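Long-range contacts in type VI secretion system component (Escherichia coli O6, PDB 2P5Z), which is a type VI secretion system component that probably belongs to the cell-puncturing tip of the apparatus, resembling the T4 phage tail proteins gp27 and gp5: residues 123-128 with 161-166; 409-414 with 425-430; 450-455 with 464-469. All coordinates share one frame; numbering follows the deposited sequence.

How the contacts relate
Contacts 2 and 3 belong to the five-stranded barrel of the OB fold, whose strand order 426-429, 409-412, 387-391, 451-456, 464-469 closes on itself where Arg430 meets Ile466; contact 1 is a separate two-stranded sheet in the gp27-like part, about 11 Å from contact 2 between centres. All three are partly buried, contact 1 most deeply, with six of its twelve touching residues buried against three of twelve in contact 3. Contacts 1 and 2 touch, whereas contacts 1 and 3 do not. Contact 1 carries polar glutamine and tyrosine ends, contact 2 adds a valine-leucine interior and a CH-pi contact, and contact 3, the only one reached by other subunits, contains a beta bulge.

Contact 1 of 3, residues 123-128 with 161-166; sequences NAIYQN and REQVMQ
Tyr126 and Gln166 are directed toward each other by their side-chain torsions: Tyr126 holds CG beside its backbone N, while Gln166 sets CG anti to its own (chi1 168°), and the extended chain beyond that CG brings the amide to the ring. They belong to a two-stranded antiparallel sheet, 124-127 against 163-166, in the part of the chain assigned to the gp27-like phage baseplate family. Ring and amide are nearly coplanar, 20° apart, and Gln166 OE1 lies at the ring edge, 3.5 Å from Tyr126 OH. Both oxygens are hydrogen-bonded to Lys421 NZ, while Gln166 NE2 is bonded to Glu169 O and Asp171 OD1, so partners at both ends of the amide fix its rotation.

The register rests on five backbone hydrogen bonds. Ala124 and Gln166 exchange a pair, as do Tyr126 and Val164; the bond from Gln166 N to Ala124 O, at 2.7 Å, is almost perfectly straight. Val164, on the same face as Tyr126 and Gln166, is covered by helices 131-140 and 171-182, through Ile134, Phe174 and Leu178.

The other face carries Ile125, Met165, Gln127 and Gln163. Met165 reaches past Ile125 with two atoms: its CG is 3.9 Å from Ile125 CG1, and its CE is 4.0 Å from Ile125 CD1. Gln127 and Gln163 lie side by side and point the same way. Gln163 OE1 accepts a hydrogen bond from Trp428 N, and Ile125 packs on Leu427, which places this face against OB-domain strand 426-429.

At Asn128 and Glu162, where the chain turns a corner, Glu162 OE2 makes a salt bridge to Arg408, and the fifth backbone bond closes from Asn128 N to Glu162 O at 2.7 Å, its donor 35° above the carbonyl plane.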
ATOM      1  N   ASN A 123      14.448 -15.309 -12.331  1.00 57.79           N
ATOM      2  CA  ASN A 123      14.442 -16.350 -11.294  1.00 53.66           C
ATOM      3  C   ASN A 123      15.722 -17.192 -11.265  1.00 49.50           C
ATOM      4  O   ASN A 123      16.261 -17.557 -12.308  1.00 46.52           O
ATOM      5  CB  ASN A 123      13.235 -17.266 -11.464  1.00 55.20           C
ATOM      6  CG  ASN A 123      11.930 -16.512 -11.534  1.00 56.66           C
ATOM      7  OD1 ASN A 123      11.650 -15.655 -10.697  1.00 60.03           O
ATOM      8  ND2 ASN A 123      11.113 -16.841 -12.526  1.00 54.56           N
ATOM      9  N   ALA A 124      16.212 -17.511 -10.072  1.00 48.10           N
ATOM     10  CA  ALA A 124      17.444 -18.291  -9.980  1.00 49.17           C
ATOM     11  C   ALA A 124      17.573 -19.046  -8.673  1.00 48.08           C
ATOM     12  O   ALA A 124      17.086 -18.592  -7.642  1.00 51.33           O
ATOM     13  CB  ALA A 124      18.652 -17.390 -10.174  1.00 50.22           C
ATOM     14  N   ILE A 125      18.245 -20.195  -8.712  1.00 47.72           N
ATOM     15  CA  ILE A 125      18.554 -20.948  -7.488  1.00 47.99           C
ATOM     16  C   ILE A 125      20.069 -21.029  -7.352  1.00 50.07           C
ATOM     17  O   ILE A 125      20.758 -21.520  -8.242  1.00 55.47           O
ATOM     18  CB  ILE A 125      17.918 -22.367  -7.500  1.00 45.67           C
ATOM     19  CG1 ILE A 125      16.401 -22.264  -7.560  1.00 48.71           C
ATOM     20  CG2 ILE A 125      18.306 -23.170  -6.266  1.00 41.10           C
ATOM     21  CD1 ILE A 125      15.770 -23.364  -8.363  1.00 55.96           C
ATOM     22  N   TYR A 126      20.582 -20.527  -6.243  1.00 49.21           N
ATOM     23  CA  TYR A 126      22.012 -20.394  -6.053  1.00 50.47           C
ATOM     24  C   TYR A 126      22.375 -21.517  -5.144  1.00 51.08           C
ATOM     25  O   TYR A 126      21.651 -21.801  -4.197  1.00 52.71           O
ATOM     26  CB  TYR A 126      22.381 -19.025  -5.435  1.00 53.44           C
ATOM     27  CG  TYR A 126      22.118 -17.860  -6.380  1.00 53.17           C
ATOM     28  CD1 TYR A 126      20.874 -17.215  -6.404  1.00 51.17           C
ATOM     29  CD2 TYR A 126      23.096 -17.427  -7.270  1.00 51.90           C
ATOM     30  CE1 TYR A 126      20.623 -16.181  -7.281  1.00 51.47           C
ATOM     31  CE2 TYR A 126      22.853 -16.384  -8.153  1.00 51.35           C
ATOM     32  CZ  TYR A 126      21.618 -15.768  -8.148  1.00 53.08           C
ATOM     33  OH  TYR A 126      21.374 -14.742  -9.027  1.00 56.25           O
ATOM     34  N   GLN A 127      23.498 -22.158  -5.445  1.00 57.36           N
ATOM     35  CA  GLN A 127      23.820 -23.476  -4.918  1.00 57.90           C
ATOM     36  C   GLN A 127      25.129 -23.403  -4.133  1.00 52.93           C
ATOM     37  O   GLN A 127      26.146 -23.037  -4.702  1.00 55.06           O
ATOM     38  CB  GLN A 127      23.916 -24.442  -6.116  1.00 63.12           C
ATOM     39  CG  GLN A 127      23.846 -25.924  -5.797  1.00 70.63           C
ATOM     40  CD  GLN A 127      22.455 -26.381  -5.386  1.00 76.32           C
ATOM     41  OE1 GLN A 127      21.444 -25.969  -5.975  1.00 75.51           O
ATOM     42  NE2 GLN A 127      22.398 -27.253  -4.375  1.00 78.25           N
ATOM     43  N   ASN A 128      25.096 -23.721  -2.840  1.00 50.41           N
ATOM     44  CA  ASN A 128      26.309 -23.763  -1.973  1.00 57.88           C
ATOM     45  C   ASN A 128      27.093 -22.462  -1.877  1.00 59.22           C
ATOM     46  O   ASN A 128      28.308 -22.436  -2.083  1.00 61.34           O
ATOM     47  CB  ASN A 128      27.270 -24.923  -2.328  1.00 60.33           C
ATOM     48  CG  ASN A 128      26.563 -26.249  -2.440  1.00 62.29           C
ATOM     49  OD1 ASN A 128      26.542 -26.857  -3.519  1.00 62.41           O
ATOM     50  ND2 ASN A 128      25.940 -26.694  -1.340  1.00 59.79           N
ATOM     51  N   ARG A 161      25.148 -21.586   2.274  1.00 63.84           N
ATOM     52  CA  ARG A 161      23.760 -21.992   2.264  1.00 64.36           C
ATOM     53  C   ARG A 161      23.637 -22.994   1.147  1.00 63.02           C
ATOM     54  O   ARG A 161      24.212 -22.815   0.083  1.00 61.96           O
ATOM     55  CB  ARG A 161      22.858 -20.801   1.968  1.00 66.90           C
ATOM     56  CG  ARG A 161      22.942 -19.669   2.963  1.00 68.12           C
ATOM     57  CD  ARG A 161      21.794 -19.717   3.944  1.00 68.99           C
ATOM     58  NE  ARG A 161      21.673 -18.453   4.664  1.00 73.54           N
ATOM     59  CZ  ARG A 161      20.936 -17.424   4.255  1.00 71.60           C
ATOM     60  NH1 ARG A 161      20.243 -17.504   3.126  1.00 69.29           N
ATOM     61  NH2 ARG A 161      20.889 -16.315   4.979  1.00 70.41           N
ATOM     62  N   GLU A 162      22.887 -24.052   1.382  1.00 62.76           N
ATOM     63  CA  GLU A 162      22.805 -25.105   0.401  1.00 62.65           C
ATOM     64  C   GLU A 162      22.120 -24.615  -0.861  1.00 56.23           C
ATOM     65  O   GLU A 162      22.706 -24.658  -1.935  1.00 59.41           O
ATOM     66  CB  GLU A 162      22.078 -26.309   0.983  1.00 68.47           C
ATOM     67  CG  GLU A 162      22.349 -27.574   0.215  1.00 78.74           C
ATOM     68  CD  GLU A 162      21.179 -28.531   0.237  1.00 82.65           C
ATOM     69  OE1 GLU A 162      20.430 -28.557   1.247  1.00 81.26           O
ATOM     70  OE2 GLU A 162      21.015 -29.271  -0.763  1.00 85.50           O
ATOM     71  N   GLN A 163      20.883 -24.148  -0.722  1.00 50.43           N
ATOM     72  CA  GLN A 163      20.128 -23.589  -1.835  1.00 48.80           C
ATOM     73  C   GLN A 163      19.461 -22.267  -1.428  1.00 47.54           C
ATOM     74  O   GLN A 163      18.924 -22.142  -0.329  1.00 43.87           O
ATOM     75  CB  GLN A 163      19.057 -24.566  -2.329  1.00 48.04           C
ATOM     76  CG  GLN A 163      19.580 -25.910  -2.753  1.00 56.03           C
ATOM     77  CD  GLN A 163      18.538 -26.766  -3.434  1.00 54.18           C
ATOM     78  OE1 GLN A 163      18.612 -27.002  -4.639  1.00 58.84           O
ATOM     79  NE2 GLN A 163      17.572 -27.241  -2.671  1.00 51.69           N
ATOM     80  N   VAL A 164      19.491 -21.282  -2.324  1.00 45.69           N
ATOM     81  CA  VAL A 164      18.863 -19.989  -2.068  1.00 45.19           C
ATOM     82  C   VAL A 164      18.128 -19.579  -3.323  1.00 43.44           C
ATOM     83  O   VAL A 164      18.738 -19.448  -4.383  1.00 46.08           O
ATOM     84  CB  VAL A 164      19.899 -18.901  -1.707  1.00 46.51           C
ATOM     85  CG1 VAL A 164      19.267 -17.487  -1.779  1.00 49.34           C
ATOM     86  CG2 VAL A 164      20.488 -19.143  -0.317  1.00 39.52           C
ATOM     87  N   MET A 165      16.815 -19.410  -3.207  1.00 40.23           N
ATOM     88  CA  MET A 165      15.975 -19.063  -4.356  1.00 42.77           C
ATOM     89  C   MET A 165      15.713 -17.545  -4.519  1.00 45.66           C
ATOM     90  O   MET A 165      15.369 -16.848  -3.558  1.00 42.48           O
ATOM     91  CB  MET A 165      14.627 -19.783  -4.241  1.00 39.11           C
ATOM     92  CG  MET A 165      13.956 -19.999  -5.581  1.00 41.47           C
ATOM     93  SD  MET A 165      12.287 -20.688  -5.502  1.00 41.45           S
ATOM     94  CE  MET A 165      12.387 -21.717  -6.928  1.00 40.30           C
ATOM     95  N   GLN A 166      15.867 -17.053  -5.740  1.00 46.83           N
ATOM     96  CA  GLN A 166      15.372 -15.736  -6.128  1.00 46.60           C
ATOM     97  C   GLN A 166      14.162 -15.964  -7.031  1.00 48.93           C
ATOM     98  O   GLN A 166      14.290 -16.490  -8.135  1.00 50.41           O
ATOM     99  CB  GLN A 166      16.454 -14.953  -6.882  1.00 43.88           C
ATOM    100  CG  GLN A 166      15.977 -13.689  -7.591  1.00 43.37           C
ATOM    101  CD  GLN A 166      17.116 -12.870  -8.203  1.00 45.94           C
ATOM    102  OE1 GLN A 166      18.272 -13.300  -8.227  1.00 47.29           O
ATOM    103  NE2 GLN A 166      16.783 -11.689  -8.712  1.00 42.67           N
TER

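Contact 2 of 3, residues 409-414 with 425-430; sequences YRVNLD and ESLWVR
Val411 packs against Leu427 and Val429 in the tight part of this contact. Its CG1 lies 3.9 Å from Leu427 CB and 3.8 Å from Val429 CG1, the two valines crossing obliquely. All three residues are buried, and Ala389, Val391, Pro464 and Ile466 from neighbouring strands close around them. Beneath this packing Val411 and Leu427 exchange backbone hydrogen bonds, with Val411 N to Leu427 O at 2.6 Å. Strands 409-412 and 426-429 are antiparallel neighbours in the five-stranded OB barrel, and this apolar face turns to its interior.

The opposite face, with Arg410, Ser426 and Trp428, is partly exposed. Arg410 CB sits over one face of the indole, 3.5 Å from the centroid of the Trp428 six-membered ring and only 5° off the ring normal. Farther out, Arg410 CD lies 3.7 Å from Trp428 CZ2, and Ser426 CB is at the guanidinium edge. His402 meets the Trp428 ring nearly perpendicularly. The bond from Tyr409 N to Val429 O is weak, bent to 124°, whereas Leu413 N to Glu425 O is longer, 3.2 Å, but straight. Asp414 CB meets Glu425 CG at 3.9 Å.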
ATOM      1  N   TYR A 409      15.178 -35.797  -4.717  1.00 84.65           N
ATOM      2  CA  TYR A 409      15.327 -35.731  -6.170  1.00 81.24           C
ATOM      3  C   TYR A 409      15.944 -34.401  -6.587  1.00 79.00           C
ATOM      4  O   TYR A 409      15.741 -33.390  -5.915  1.00 79.28           O
ATOM      5  CB  TYR A 409      13.965 -35.841  -6.840  1.00 83.16           C
ATOM      6  CG  TYR A 409      13.252 -37.154  -6.632  1.00 85.68           C
ATOM      7  CD1 TYR A 409      12.363 -37.333  -5.566  1.00 85.12           C
ATOM      8  CD2 TYR A 409      13.444 -38.213  -7.515  1.00 86.02           C
ATOM      9  CE1 TYR A 409      11.697 -38.538  -5.379  1.00 84.59           C
ATOM     10  CE2 TYR A 409      12.784 -39.422  -7.336  1.00 85.90           C
ATOM     11  CZ  TYR A 409      11.909 -39.579  -6.270  1.00 85.24           C
ATOM     12  OH  TYR A 409      11.252 -40.778  -6.094  1.00 86.08           O
ATOM     13  N   ARG A 410      16.698 -34.394  -7.686  1.00 76.52           N
ATOM     14  CA  ARG A 410      17.104 -33.129  -8.307  1.00 74.22           C
ATOM     15  C   ARG A 410      16.109 -32.777  -9.395  1.00 70.65           C
ATOM     16  O   ARG A 410      15.914 -33.522 -10.357  1.00 69.51           O
ATOM     17  CB  ARG A 410      18.523 -33.144  -8.885  1.00 74.41           C
ATOM     18  CG  ARG A 410      18.847 -31.852  -9.647  1.00 75.66           C
ATOM     19  CD  ARG A 410      20.324 -31.676  -9.958  1.00 78.96           C
ATOM     20  NE  ARG A 410      20.770 -32.524 -11.063  1.00 84.60           N
ATOM     21  CZ  ARG A 410      20.675 -32.208 -12.354  1.00 86.37           C
ATOM     22  NH1 ARG A 410      20.140 -31.052 -12.733  1.00 88.38           N
ATOM     23  NH2 ARG A 410      21.112 -33.059 -13.274  1.00 86.07           N
ATOM     24  N   VAL A 411      15.486 -31.621  -9.238  1.00 67.49           N
ATOM     25  CA  VAL A 411      14.372 -31.274 -10.075  1.00 62.66           C
ATOM     26  C   VAL A 411      14.679 -29.999 -10.858  1.00 59.34           C
ATOM     27  O   VAL A 411      15.495 -29.182 -10.440  1.00 58.72           O
ATOM     28  CB  VAL A 411      13.100 -31.226  -9.217  1.00 63.14           C
ATOM     29  CG1 VAL A 411      12.718 -29.802  -8.818  1.00 62.39           C
ATOM     30  CG2 VAL A 411      12.000 -31.927  -9.925  1.00 65.36           C
ATOM     31  N   ASN A 412      14.060 -29.866 -12.020  1.00 57.99           N
ATOM     32  CA  ASN A 412      14.381 -28.806 -12.956  1.00 58.22           C
ATOM     33  C   ASN A 412      13.116 -28.052 -13.273  1.00 59.36           C
ATOM     34  O   ASN A 412      12.122 -28.669 -13.645  1.00 55.79           O
ATOM     35  CB  ASN A 412      14.905 -29.433 -14.240  1.00 60.79           C
ATOM     36  CG  ASN A 412      15.692 -28.468 -15.088  1.00 63.03           C
ATOM     37  OD1 ASN A 412      15.152 -27.480 -15.607  1.00 65.74           O
ATOM     38  ND2 ASN A 412      16.982 -28.758 -15.258  1.00 59.39           N
ATOM     39  N   LEU A 413      13.142 -26.725 -13.144  1.00 64.16           N
ATOM     40  CA  LEU A 413      11.907 -25.939 -13.328  1.00 68.30           C
ATOM     41  C   LEU A 413      11.901 -24.831 -14.395  1.00 71.63           C
ATOM     42  O   LEU A 413      11.105 -23.906 -14.330  1.00 73.53           O
ATOM     43  CB  LEU A 413      11.277 -25.501 -11.989  1.00 67.45           C
ATOM     44  CG  LEU A 413      11.854 -24.692 -10.828  1.00 66.13           C
ATOM     45  CD1 LEU A 413      11.747 -25.517  -9.563  1.00 64.86           C
ATOM     46  CD2 LEU A 413      13.261 -24.305 -11.023  1.00 66.52           C
ATOM     47  N   ASP A 414      12.771 -24.961 -15.389  1.00 78.58           N
ATOM     48  CA  ASP A 414      12.736 -24.101 -16.560  1.00 83.80           C
ATOM     49  C   ASP A 414      11.773 -24.719 -17.567  1.00 86.02           C
ATOM     50  O   ASP A 414      11.694 -25.937 -17.684  1.00 86.31           O
ATOM     51  CB  ASP A 414      14.140 -23.971 -17.156  1.00 87.48           C
ATOM     52  CG  ASP A 414      14.187 -23.057 -18.374  1.00 92.02           C
ATOM     53  OD1 ASP A 414      13.399 -22.084 -18.442  1.00 95.11           O
ATOM     54  OD2 ASP A 414      15.023 -23.311 -19.267  1.00 93.22           O
ATOM     55  N   GLU A 425      18.607 -23.313 -12.750  1.00 57.39           N
ATOM     56  CA  GLU A 425      17.232 -23.792 -12.848  1.00 57.24           C
ATOM     57  C   GLU A 425      17.002 -25.049 -12.030  1.00 56.27           C
ATOM     58  O   GLU A 425      15.904 -25.592 -12.027  1.00 53.51           O
ATOM     59  CB  GLU A 425      16.858 -24.107 -14.303  1.00 59.74           C
ATOM     60  CG  GLU A 425      17.528 -23.240 -15.368  1.00 69.72           C
ATOM     61  CD  GLU A 425      18.847 -23.816 -15.889  1.00 73.69           C
ATOM     62  OE1 GLU A 425      19.195 -24.956 -15.502  1.00 75.62           O
ATOM     63  OE2 GLU A 425      19.535 -23.117 -16.674  1.00 72.78           O
ATOM     64  N   SER A 426      18.029 -25.549 -11.355  1.00 55.58           N
ATOM     65  CA  SER A 426      17.873 -26.871 -10.776  1.00 54.56           C
ATOM     66  C   SER A 426      17.805 -26.869  -9.249  1.00 58.30           C
ATOM     67  O   SER A 426      18.458 -26.072  -8.578  1.00 61.16           O
ATOM     68  CB  SER A 426      18.894 -27.855 -11.369  1.00 53.08           C
ATOM     69  OG  SER A 426      20.007 -28.059 -10.523  1.00 54.44           O
ATOM     70  N   LEU A 427      17.004 -27.775  -8.706  1.00 60.05           N
ATOM     71  CA  LEU A 427      16.565 -27.679  -7.330  1.00 61.13           C
ATOM     72  C   LEU A 427      16.558 -29.054  -6.675  1.00 65.78           C
ATOM     73  O   LEU A 427      16.010 -30.003  -7.236  1.00 67.56           O
ATOM     74  CB  LEU A 427      15.152 -27.098  -7.339  1.00 59.17           C
ATOM     75  CG  LEU A 427      14.514 -26.344  -6.176  1.00 58.32           C
ATOM     76  CD1 LEU A 427      13.606 -27.256  -5.444  1.00 57.91           C
ATOM     77  CD2 LEU A 427      15.524 -25.699  -5.238  1.00 60.26           C
ATOM     78  N   TRP A 428      17.161 -29.156  -5.491  1.00 68.32           N
ATOM     79  CA  TRP A 428      17.231 -30.413  -4.743  1.00 71.54           C
ATOM     80  C   TRP A 428      16.076 -30.533  -3.774  1.00 71.45           C
ATOM     81  O   TRP A 428      16.006 -29.803  -2.795  1.00 71.15           O
ATOM     82  CB  TRP A 428      18.562 -30.528  -3.994  1.00 78.75           C
ATOM     83  CG  TRP A 428      19.681 -30.899  -4.896  1.00 81.41           C
ATOM     84  CD1 TRP A 428      20.587 -30.059  -5.474  1.00 82.30           C
ATOM     85  CD2 TRP A 428      19.994 -32.216  -5.368  1.00 84.96           C
ATOM     86  NE1 TRP A 428      21.455 -30.769  -6.270  1.00 83.80           N
ATOM     87  CE2 TRP A 428      21.117 -32.097  -6.220  1.00 85.45           C
ATOM     88  CE3 TRP A 428      19.439 -33.488  -5.149  1.00 84.82           C
ATOM     89  CZ2 TRP A 428      21.699 -33.203  -6.847  1.00 83.44           C
ATOM     90  CZ3 TRP A 428      20.016 -34.585  -5.776  1.00 82.69           C
ATOM     91  CH2 TRP A 428      21.137 -34.435  -6.611  1.00 82.41           C
ATOM     92  N   VAL A 429      15.178 -31.477  -4.026  1.00 72.98           N
ATOM     93  CA  VAL A 429      13.885 -31.441  -3.353  1.00 74.20           C
ATOM     94  C   VAL A 429      13.339 -32.810  -2.884  1.00 77.15           C
ATOM     95  O   VAL A 429      13.544 -33.834  -3.533  1.00 77.97           O
ATOM     96  CB  VAL A 429      12.887 -30.632  -4.238  1.00 72.30           C
ATOM     97  CG1 VAL A 429      12.319 -31.451  -5.393  1.00 72.75           C
ATOM     98  CG2 VAL A 429      11.817 -29.993  -3.421  1.00 71.25           C
ATOM     99  N   ARG A 430      12.671 -32.820  -1.733  1.00 81.19           N
ATOM    100  CA  ARG A 430      12.064 -34.041  -1.199  1.00 84.87           C
ATOM    101  C   ARG A 430      10.586 -34.124  -1.531  1.00 82.93           C
ATOM    102  O   ARG A 430       9.834 -33.199  -1.249  1.00 78.04           O
ATOM    103  CB  ARG A 430      12.253 -34.123   0.317  1.00 89.38           C
ATOM    104  CG  ARG A 430      13.672 -34.436   0.721  1.00 93.26           C
ATOM    105  CD  ARG A 430      13.787 -34.860   2.170  1.00 97.82           C
ATOM    106  NE  ARG A 430      15.185 -35.034   2.561  1.00101.58           N
ATOM    107  CZ  ARG A 430      15.587 -35.489   3.744  1.00103.30           C
ATOM    108  NH1 ARG A 430      14.700 -35.830   4.673  1.00103.17           N
ATOM    109  NH2 ARG A 430      16.882 -35.607   3.998  1.00104.75           N
TER

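Contact 3 of 3, residues 450-455 with 464-469; sequences TEVSIA and PYIAGV
Around Ser453 the antiparallel backbone register slips by one residue, since Val452 pairs with Val469 but Ile454 pairs with Ile466. Two hydrogen bonds grip Ser453 across the slip: its N binds Gly468 O at 2.9 Å, and its O accepts Ala467 N at 2.8 Å. The first of these approaches Gly468 O with the donor 56° above the carbonyl plane. Gly468 is modelled with a positive phi and a cis peptide bond before it. This is a beta bulge in the hairpin of strands 451-456 and 464-469, part of the OB barrel, with Ile466 backbone-bonded to Arg430 across the closure. Beyond the bulge the regular pattern returns, and Ala455 and Tyr465 exchange two backbone hydrogen bonds.

Tyr465 carries CG between its backbone N and carbonyl carbon (chi1 68°), and one face of its ring lies under Ala455. The CB of Ala455 is 4.0 Å from the Tyr465 ring centroid and 25° off the normal; it is displaced toward the rim, with Tyr465 CZ at 3.6 Å. Other subunits reach this hairpin: Tyr465 packs on Thr386 of the second, and Ser453 on Tyr465 of the third.

On the other face the branches are apolar. Val452 CB lies 3.9 Å from Ile466 CG2, whereas Ile454 and Pro464 run side by side with CG2 of Ile454 3.7 Å from CB of Pro464. Val411 and Val429 pack from the neighbouring strands. At the hairpin's far end Thr450 crosses Val469 at about a right angle, its OG1 3.7 Å from Val469 CG1, and Glu451 forms a salt bridge with Arg390.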
ATOM      1  N   THR A 450       9.453 -37.245 -15.124  1.00 67.92           N
ATOM      2  CA  THR A 450       8.080 -36.957 -14.763  1.00 68.32           C
ATOM      3  C   THR A 450       7.893 -35.526 -14.234  1.00 68.79           C
ATOM      4  O   THR A 450       8.827 -34.916 -13.698  1.00 63.76           O
ATOM      5  CB  THR A 450       7.595 -37.990 -13.724  1.00 69.12           C
ATOM      6  OG1 THR A 450       6.410 -37.514 -13.075  1.00 70.87           O
ATOM      7  CG2 THR A 450       8.655 -38.205 -12.685  1.00 69.24           C
ATOM      8  N   GLU A 451       6.681 -35.004 -14.397  1.00 68.76           N
ATOM      9  CA  GLU A 451       6.371 -33.640 -13.988  1.00 69.75           C
ATOM     10  C   GLU A 451       5.766 -33.599 -12.595  1.00 65.38           C
ATOM     11  O   GLU A 451       4.764 -34.256 -12.316  1.00 64.67           O
ATOM     12  CB  GLU A 451       5.469 -32.939 -15.005  1.00 70.42           C
ATOM     13  CG  GLU A 451       6.202 -32.546 -16.290  1.00 75.85           C
ATOM     14  CD  GLU A 451       5.278 -31.984 -17.377  1.00 78.85           C
ATOM     15  OE1 GLU A 451       4.145 -31.551 -17.050  1.00 82.96           O
ATOM     16  OE2 GLU A 451       5.687 -31.976 -18.564  1.00 80.69           O
ATOM     17  N   VAL A 452       6.395 -32.832 -11.718  1.00 62.27           N
ATOM     18  CA  VAL A 452       5.925 -32.726 -10.346  1.00 61.93           C
ATOM     19  C   VAL A 452       5.471 -31.315  -9.980  1.00 61.20           C
ATOM     20  O   VAL A 452       5.694 -30.359 -10.722  1.00 57.35           O
ATOM     21  CB  VAL A 452       7.001 -33.153  -9.362  1.00 61.12           C
ATOM     22  CG1 VAL A 452       7.217 -34.652  -9.457  1.00 61.43           C
ATOM     23  CG2 VAL A 452       8.280 -32.384  -9.631  1.00 59.35           C
ATOM     24  N   SER A 453       4.823 -31.206  -8.827  1.00 58.80           N
ATOM     25  CA  SER A 453       4.420 -29.917  -8.307  1.00 55.30           C
ATOM     26  C   SER A 453       5.250 -29.593  -7.089  1.00 56.29           C
ATOM     27  O   SER A 453       5.352 -30.407  -6.167  1.00 58.87           O
ATOM     28  CB  SER A 453       2.946 -29.920  -7.951  1.00 52.25           C
ATOM     29  OG  SER A 453       2.185 -29.652  -9.111  1.00 52.71           O
ATOM     30  N   ILE A 454       5.857 -28.409  -7.095  1.00 52.72           N
ATOM     31  CA  ILE A 454       6.657 -27.966  -5.964  1.00 49.51           C
ATOM     32  C   ILE A 454       5.886 -26.977  -5.079  1.00 47.02           C
ATOM     33  O   ILE A 454       5.361 -25.961  -5.554  1.00 42.68           O
ATOM     34  CB  ILE A 454       7.984 -27.361  -6.423  1.00 51.89           C
ATOM     35  CG1 ILE A 454       8.660 -28.300  -7.421  1.00 50.91           C
ATOM     36  CG2 ILE A 454       8.891 -27.112  -5.230  1.00 51.57           C
ATOM     37  CD1 ILE A 454       9.181 -29.562  -6.782  1.00 51.70           C
ATOM     38  N   ALA A 455       5.800 -27.310  -3.800  1.00 42.47           N
ATOM     39  CA  ALA A 455       5.114 -26.490  -2.827  1.00 40.83           C
ATOM     40  C   ALA A 455       6.119 -26.000  -1.798  1.00 40.03           C
ATOM     41  O   ALA A 455       7.235 -26.490  -1.728  1.00 40.85           O
ATOM     42  CB  ALA A 455       3.999 -27.279  -2.145  1.00 38.35           C
ATOM     43  N   PRO A 464      11.298 -25.836  -0.128  1.00 47.80           N
ATOM     44  CA  PRO A 464      10.449 -26.487  -1.104  1.00 47.70           C
ATOM     45  C   PRO A 464      10.299 -27.992  -0.875  1.00 52.17           C
ATOM     46  O   PRO A 464      11.189 -28.646  -0.313  1.00 53.36           O
ATOM     47  CB  PRO A 464      11.187 -26.233  -2.412  1.00 44.60           C
ATOM     48  CG  PRO A 464      12.608 -26.137  -2.024  1.00 43.41           C
ATOM     49  CD  PRO A 464      12.696 -25.773  -0.587  1.00 44.54           C
ATOM     50  N   TYR A 465       9.174 -28.537  -1.323  1.00 51.01           N
ATOM     51  CA  TYR A 465       8.964 -29.965  -1.283  1.00 49.90           C
ATOM     52  C   TYR A 465       8.067 -30.373  -2.439  1.00 52.53           C
ATOM     53  O   TYR A 465       7.418 -29.522  -3.052  1.00 50.61           O
ATOM     54  CB  TYR A 465       8.412 -30.431   0.074  1.00 51.41           C
ATOM     55  CG  TYR A 465       7.016 -29.970   0.380  1.00 53.94           C
ATOM     56  CD1 TYR A 465       6.791 -28.789   1.093  1.00 54.10           C
ATOM     57  CD2 TYR A 465       5.907 -30.720  -0.024  1.00 52.33           C
ATOM     58  CE1 TYR A 465       5.499 -28.362   1.372  1.00 53.26           C
ATOM     59  CE2 TYR A 465       4.616 -30.301   0.248  1.00 51.60           C
ATOM     60  CZ  TYR A 465       4.419 -29.124   0.949  1.00 53.41           C
ATOM     61  OH  TYR A 465       3.134 -28.716   1.206  1.00 53.94           O
ATOM     62  N   ILE A 466       8.032 -31.676  -2.728  1.00 55.62           N
ATOM     63  CA  ILE A 466       7.150 -32.227  -3.772  1.00 55.46           C
ATOM     64  C   ILE A 466       5.749 -32.476  -3.218  1.00 54.02           C
ATOM     65  O   ILE A 466       5.599 -33.138  -2.197  1.00 51.63           O
ATOM     66  CB  ILE A 466       7.727 -33.533  -4.359  1.00 53.14           C
ATOM     67  CG1 ILE A 466       9.187 -33.312  -4.750  1.00 55.05           C
ATOM     68  CG2 ILE A 466       6.929 -33.992  -5.559  1.00 46.77           C
ATOM     69  CD1 ILE A 466       9.735 -34.314  -5.723  1.00 56.30           C
ATOM     70  N   ALA A 467       4.730 -31.940  -3.883  1.00 54.16           N
ATOM     71  CA  ALA A 467       3.371 -32.023  -3.350  1.00 57.33           C
ATOM     72  C   ALA A 467       2.540 -33.318  -3.579  1.00 59.98           C
ATOM     73  O   ALA A 467       2.031 -33.829  -2.588  1.00 64.58           O
ATOM     74  CB  ALA A 467       2.552 -30.724  -3.613  1.00 56.97           C
ATOM     75  N   GLY A 468       2.334 -33.852  -4.798  1.00 59.18           N
ATOM     76  CA  GLY A 468       2.554 -33.223  -6.089  1.00 61.16           C
ATOM     77  C   GLY A 468       3.174 -34.028  -7.222  1.00 63.40           C
ATOM     78  O   GLY A 468       4.331 -33.796  -7.553  1.00 65.03           O
ATOM     79  N   VAL A 469       2.424 -34.945  -7.847  1.00 61.92           N
ATOM     80  CA  VAL A 469       2.842 -35.525  -9.156  1.00 63.35           C
ATOM     81  C   VAL A 469       1.797 -35.253 -10.255  1.00 63.21           C
ATOM     82  O   VAL A 469       0.617 -35.563 -10.087  1.00 62.53           O
ATOM     83  CB  VAL A 469       3.151 -37.058  -9.099  1.00 63.82           C
ATOM     84  CG1 VAL A 469       3.759 -37.547 -10.425  1.00 63.58           C
ATOM     85  CG2 VAL A 469       4.080 -37.403  -7.941  1.00 64.10           C
TER